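Local coordinates for protein aminopeptidase C (Lactobacillus rhamnosus, PDB 4K7C) that probably removes amino acids from the N-termini of peptides, as a cysteine aminopeptidase of the papain-like peptidase clan, at residues Asn295-Ile298 with Asp299-Lys302; Asp401-Phe404 with Asp405-Tyr409. All coordinates share one frame; numbering follows the deposited sequence. Where two conformers were deposited one is given.

Contact 1: residues Asn295-Ile298 with Asp299-Lys302; sequences NLDI and DTFK
Phe301 N reaches back to Asp297 O at 3.0 Å and Lys302 N to Ile298 O at 2.9 Å, two nearly straight i to i+4 backbone hydrogen bonds with which the chain enters its helix. Asp297 sits at the N-cap. In the conformer described, its CG lies between the backbone N and the carbonyl carbon (chi1 71°), which swings the carboxylate over the first turn. There OD2 accepts from Thr300 N at 3.2 Å, the N-H arriving from above the carboxylate plane. OD1 takes the hydroxyl of Thr300 OG1, though at 2.4 Å the length is doubtful. Water 1 donates a hydrogen bond to Asp297 OD2 and accepts one from Asp299 N, tying down another first-turn amide. On one flank Leu296 CD1 meets Thr300 CG2 at 4.0 Å; elsewhere on the turn Ile298 CD1 approaches Phe301 CD2 at 3.9 Å and Ile298 CG1 rests against Lys302 CD at 3.7 Å. The ammonium of Lys302 leaves the turn to bind Asp401 and Asp405. An aspartate capping first-turn amides is the classic N-cap, its charge probably favourable to the partly positive helix start, here at the passage from strand 293-295 into helix 298-310.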
# COMPACT_ATOMS: atom_id res chain seq x y z
N ASN A 295 -10.84 -16.11 46.38
CA ASN A 295 -12.05 -16.34 45.62
C ASN A 295 -13.26 -15.77 46.28
O ASN A 295 -13.54 -16.08 47.45
CB ASN A 295 -12.27 -17.83 45.46
CG ASN A 295 -13.14 -18.14 44.25
OD1 ASN A 295 -13.26 -17.32 43.32
ND2 ASN A 295 -13.77 -19.27 44.26
N LEU A 296 -13.98 -14.90 45.57
CA LEU A 296 -15.20 -14.27 46.04
C LEU A 296 -16.29 -14.36 44.99
O LEU A 296 -16.00 -14.43 43.77
CB LEU A 296 -14.93 -12.80 46.32
CG LEU A 296 -13.87 -12.52 47.38
CD1 LEU A 296 -13.68 -11.03 47.47
CD2 LEU A 296 -14.31 -13.08 48.76
N ASP A 297 -17.53 -14.29 45.46
CA ASP A 297 -18.71 -14.23 44.59
C ASP A 297 -18.66 -12.97 43.72
O ASP A 297 -18.05 -11.96 44.07
CB ASP A 297 -19.99 -14.21 45.43
CG ASP A 297 -20.18 -12.93 46.14
OD1 ASP A 297 -19.48 -12.73 47.15
OD2 ASP A 297 -21.01 -12.12 45.71
N ILE A 298 -19.35 -13.03 42.60
CA ILE A 298 -19.25 -11.99 41.56
C ILE A 298 -19.82 -10.69 42.03
O ILE A 298 -19.25 -9.69 41.72
CB ILE A 298 -19.90 -12.44 40.19
CG1 ILE A 298 -19.53 -11.51 39.01
CG2 ILE A 298 -21.41 -12.53 40.33
CD1 ILE A 298 -18.02 -11.39 38.82
N ASP A 299 -20.87 -10.65 42.84
CA ASP A 299 -21.34 -9.33 43.32
C ASP A 299 -20.32 -8.56 44.19
O ASP A 299 -20.13 -7.34 44.05
CB ASP A 299 -22.67 -9.52 44.12
CG ASP A 299 -23.85 -9.90 43.20
OD1 ASP A 299 -23.85 -9.54 42.01
OD2 ASP A 299 -24.75 -10.56 43.68
N THR A 300 -19.70 -9.29 45.12
CA THR A 300 -18.68 -8.75 46.06
C THR A 300 -17.43 -8.32 45.26
O THR A 300 -16.92 -7.21 45.40
CB THR A 300 -18.26 -9.83 47.08
OG1 THR A 300 -19.40 -10.39 47.80
CG2 THR A 300 -17.24 -9.29 48.06
N PHE A 301 -17.07 -9.16 44.30
CA PHE A 301 -15.92 -8.91 43.39
C PHE A 301 -16.17 -7.59 42.69
O PHE A 301 -15.30 -6.68 42.67
CB PHE A 301 -15.91 -10.14 42.41
CG PHE A 301 -14.84 -10.19 41.40
CD1 PHE A 301 -13.83 -11.17 41.49
CD2 PHE A 301 -14.94 -9.45 40.23
CE1 PHE A 301 -12.89 -11.33 40.51
CE2 PHE A 301 -13.97 -9.57 39.26
CZ PHE A 301 -12.96 -10.52 39.35
N LYS A 302 -17.34 -7.48 42.04
CA LYS A 302 -17.65 -6.25 41.30
C LYS A 302 -17.77 -5.01 42.20
O LYS A 302 -17.35 -3.90 41.84
CB LYS A 302 -18.95 -6.44 40.49
CG LYS A 302 -18.76 -7.20 39.23
CD LYS A 302 -20.04 -7.86 38.69
CE LYS A 302 -21.03 -6.84 38.22
NZ LYS A 302 -22.34 -7.38 37.82
O HOH W 1 -22.84 -12.86 43.71

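Contact 2: residues Asp401-Phe404 with Asp405-Tyr409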
# COMPACT_ATOMS: atom_id res chain seq x y z
N ASP A 401 -21.70 -5.14 31.41
CA ASP A 401 -21.76 -5.77 32.71
C ASP A 401 -22.05 -7.28 32.56
O ASP A 401 -21.49 -8.11 33.28
CB ASP A 401 -22.79 -5.07 33.60
CG ASP A 401 -22.55 -5.40 35.04
OD1 ASP A 401 -21.41 -5.20 35.43
OD2 ASP A 401 -23.45 -5.97 35.72
N ALA A 402 -22.89 -7.68 31.58
CA ALA A 402 -23.07 -9.12 31.37
C ALA A 402 -21.82 -9.85 30.98
O ALA A 402 -21.59 -11.02 31.38
CB ALA A 402 -24.21 -9.37 30.35
N TRP A 403 -21.02 -9.21 30.11
CA TRP A 403 -19.75 -9.75 29.73
C TRP A 403 -18.82 -9.90 30.92
O TRP A 403 -18.17 -10.90 31.04
CB TRP A 403 -19.07 -8.90 28.62
CG TRP A 403 -17.91 -9.59 27.91
CD1 TRP A 403 -17.96 -10.27 26.72
CD2 TRP A 403 -16.53 -9.65 28.32
NE1 TRP A 403 -16.71 -10.70 26.35
CE2 TRP A 403 -15.82 -10.34 27.32
CE3 TRP A 403 -15.85 -9.20 29.45
CZ2 TRP A 403 -14.46 -10.61 27.41
CZ3 TRP A 403 -14.47 -9.44 29.51
CH2 TRP A 403 -13.81 -10.15 28.51
N PHE A 404 -18.74 -8.87 31.73
CA PHE A 404 -17.86 -8.88 32.95
C PHE A 404 -18.27 -10.10 33.82
O PHE A 404 -17.43 -10.89 34.24
CB PHE A 404 -18.16 -7.57 33.70
CG PHE A 404 -17.24 -7.30 34.84
CD1 PHE A 404 -16.37 -6.24 34.74
CD2 PHE A 404 -17.18 -8.13 35.98
CE1 PHE A 404 -15.48 -5.96 35.77
CE2 PHE A 404 -16.28 -7.83 37.03
CZ PHE A 404 -15.45 -6.72 36.89
N ASP A 405 -19.56 -10.29 34.03
CA ASP A 405 -20.05 -11.43 34.83
C ASP A 405 -19.52 -12.75 34.37
O ASP A 405 -19.19 -13.63 35.14
CB ASP A 405 -21.60 -11.46 34.90
CG ASP A 405 -22.19 -10.35 35.72
OD1 ASP A 405 -21.45 -9.58 36.37
OD2 ASP A 405 -23.44 -10.19 35.69
N GLN A 406 -19.53 -12.94 33.07
CA GLN A 406 -19.18 -14.20 32.53
C GLN A 406 -17.69 -14.40 32.36
O GLN A 406 -17.18 -15.49 32.59
CB GLN A 406 -19.82 -14.40 31.12
CG GLN A 406 -21.33 -14.52 30.96
CD GLN A 406 -21.93 -15.50 31.92
OE1 GLN A 406 -21.48 -16.64 32.11
NE2 GLN A 406 -22.95 -15.06 32.55
N PHE A 407 -16.96 -13.36 31.91
CA PHE A 407 -15.65 -13.56 31.35
C PHE A 407 -14.49 -12.88 32.08
O PHE A 407 -13.33 -13.10 31.72
CB PHE A 407 -15.59 -13.21 29.83
CG PHE A 407 -16.55 -14.02 29.02
CD1 PHE A 407 -16.48 -15.42 29.05
CD2 PHE A 407 -17.62 -13.45 28.39
CE1 PHE A 407 -17.40 -16.19 28.32
CE2 PHE A 407 -18.54 -14.22 27.68
CZ PHE A 407 -18.42 -15.60 27.66
N VAL A 408 -14.81 -12.11 33.10
CA VAL A 408 -13.75 -11.61 34.00
C VAL A 408 -13.56 -12.59 35.17
O VAL A 408 -14.56 -12.94 35.86
CB VAL A 408 -14.10 -10.26 34.54
CG1 VAL A 408 -13.07 -9.75 35.66
CG2 VAL A 408 -14.20 -9.25 33.43
N TYR A 409 -12.30 -12.99 35.38
CA TYR A 409 -11.94 -13.93 36.40
C TYR A 409 -11.09 -13.37 37.54
O TYR A 409 -11.08 -14.01 38.59
CB TYR A 409 -11.22 -15.11 35.85
CG TYR A 409 -12.02 -15.88 34.77
CD1 TYR A 409 -12.96 -16.77 35.14
CD2 TYR A 409 -11.75 -15.72 33.41
CE1 TYR A 409 -13.74 -17.47 34.23
CE2 TYR A 409 -12.49 -16.47 32.47
CZ TYR A 409 -13.48 -17.36 32.89
OH TYR A 409 -14.21 -18.08 31.98
O HOH W 2 -24.73 -7.84 34.61
O HOH W 3 -23.95 -12.38 32.11
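Trp403 offers one indole face to Phe407: CB of Phe407 stands 3.6 Å from the centroid of the Trp403 six-membered ring, almost on its normal, a CH-pi contact. The Phe407 ring turns its edge to the five-membered ring, an edge-to-face pair with centroids of Trp403 and Phe407 4.8 Å apart and planes at 57°. Phe407 reaches this place because its CG lies beside its own backbone N (chi1 -59°), while Gln406 CB covers one of its faces. Val408 CG2 makes a second CH-pi contact over a face of Phe404, 3.9 Å from that ring's centroid, and also touches Trp403 CZ3. Trp381 stacks with the Phe404 ring. Along the backbone, Phe407 N donates to Trp403 O at 2.9 Å, and Val408 N to Phe404 O at 3.1 Å as the helix passes into strand 408-414. Trp403 NE1 is held by Gln323 O. An alanine in place of Trp403 would probably leave the CB and ring edge of Phe407 without their aromatic support, and Gln323 O without its donor. On the polar side water 3 links Ala402 O to Gln406 NE2, while Gln406 OE1 accepts from Arg354. Asp401 OD2 and Asp405 OD1 lie 4.2 Å apart; water 2 donates to both residues and Lys302 bridges them, so their mutual repulsion is likely to be largely offset.

Contact 1 starts one helix, and contact 2 spans the short helix 401-407 and its exit into strand 408-414, a pair of junctions showing how helices set against each other share both charge and apolar surface. Their centres lie 11 Å apart. Lys302 NZ spans the gap with two salt bridges of 2.8 Å, to Asp401 OD2 and to Asp405 OD1, so a single lysine serves both carboxylates one turn apart. Alongside, Lys302 CG packs on Phe404 CE2 at 3.4 Å, and Phe301 CE2 meets Phe404 CE2 at 3.6 Å, joining the apolar sides of the two helices. No catalytic role is inferred for either contact; both probably belong to the scaffold of a papain-like peptidase.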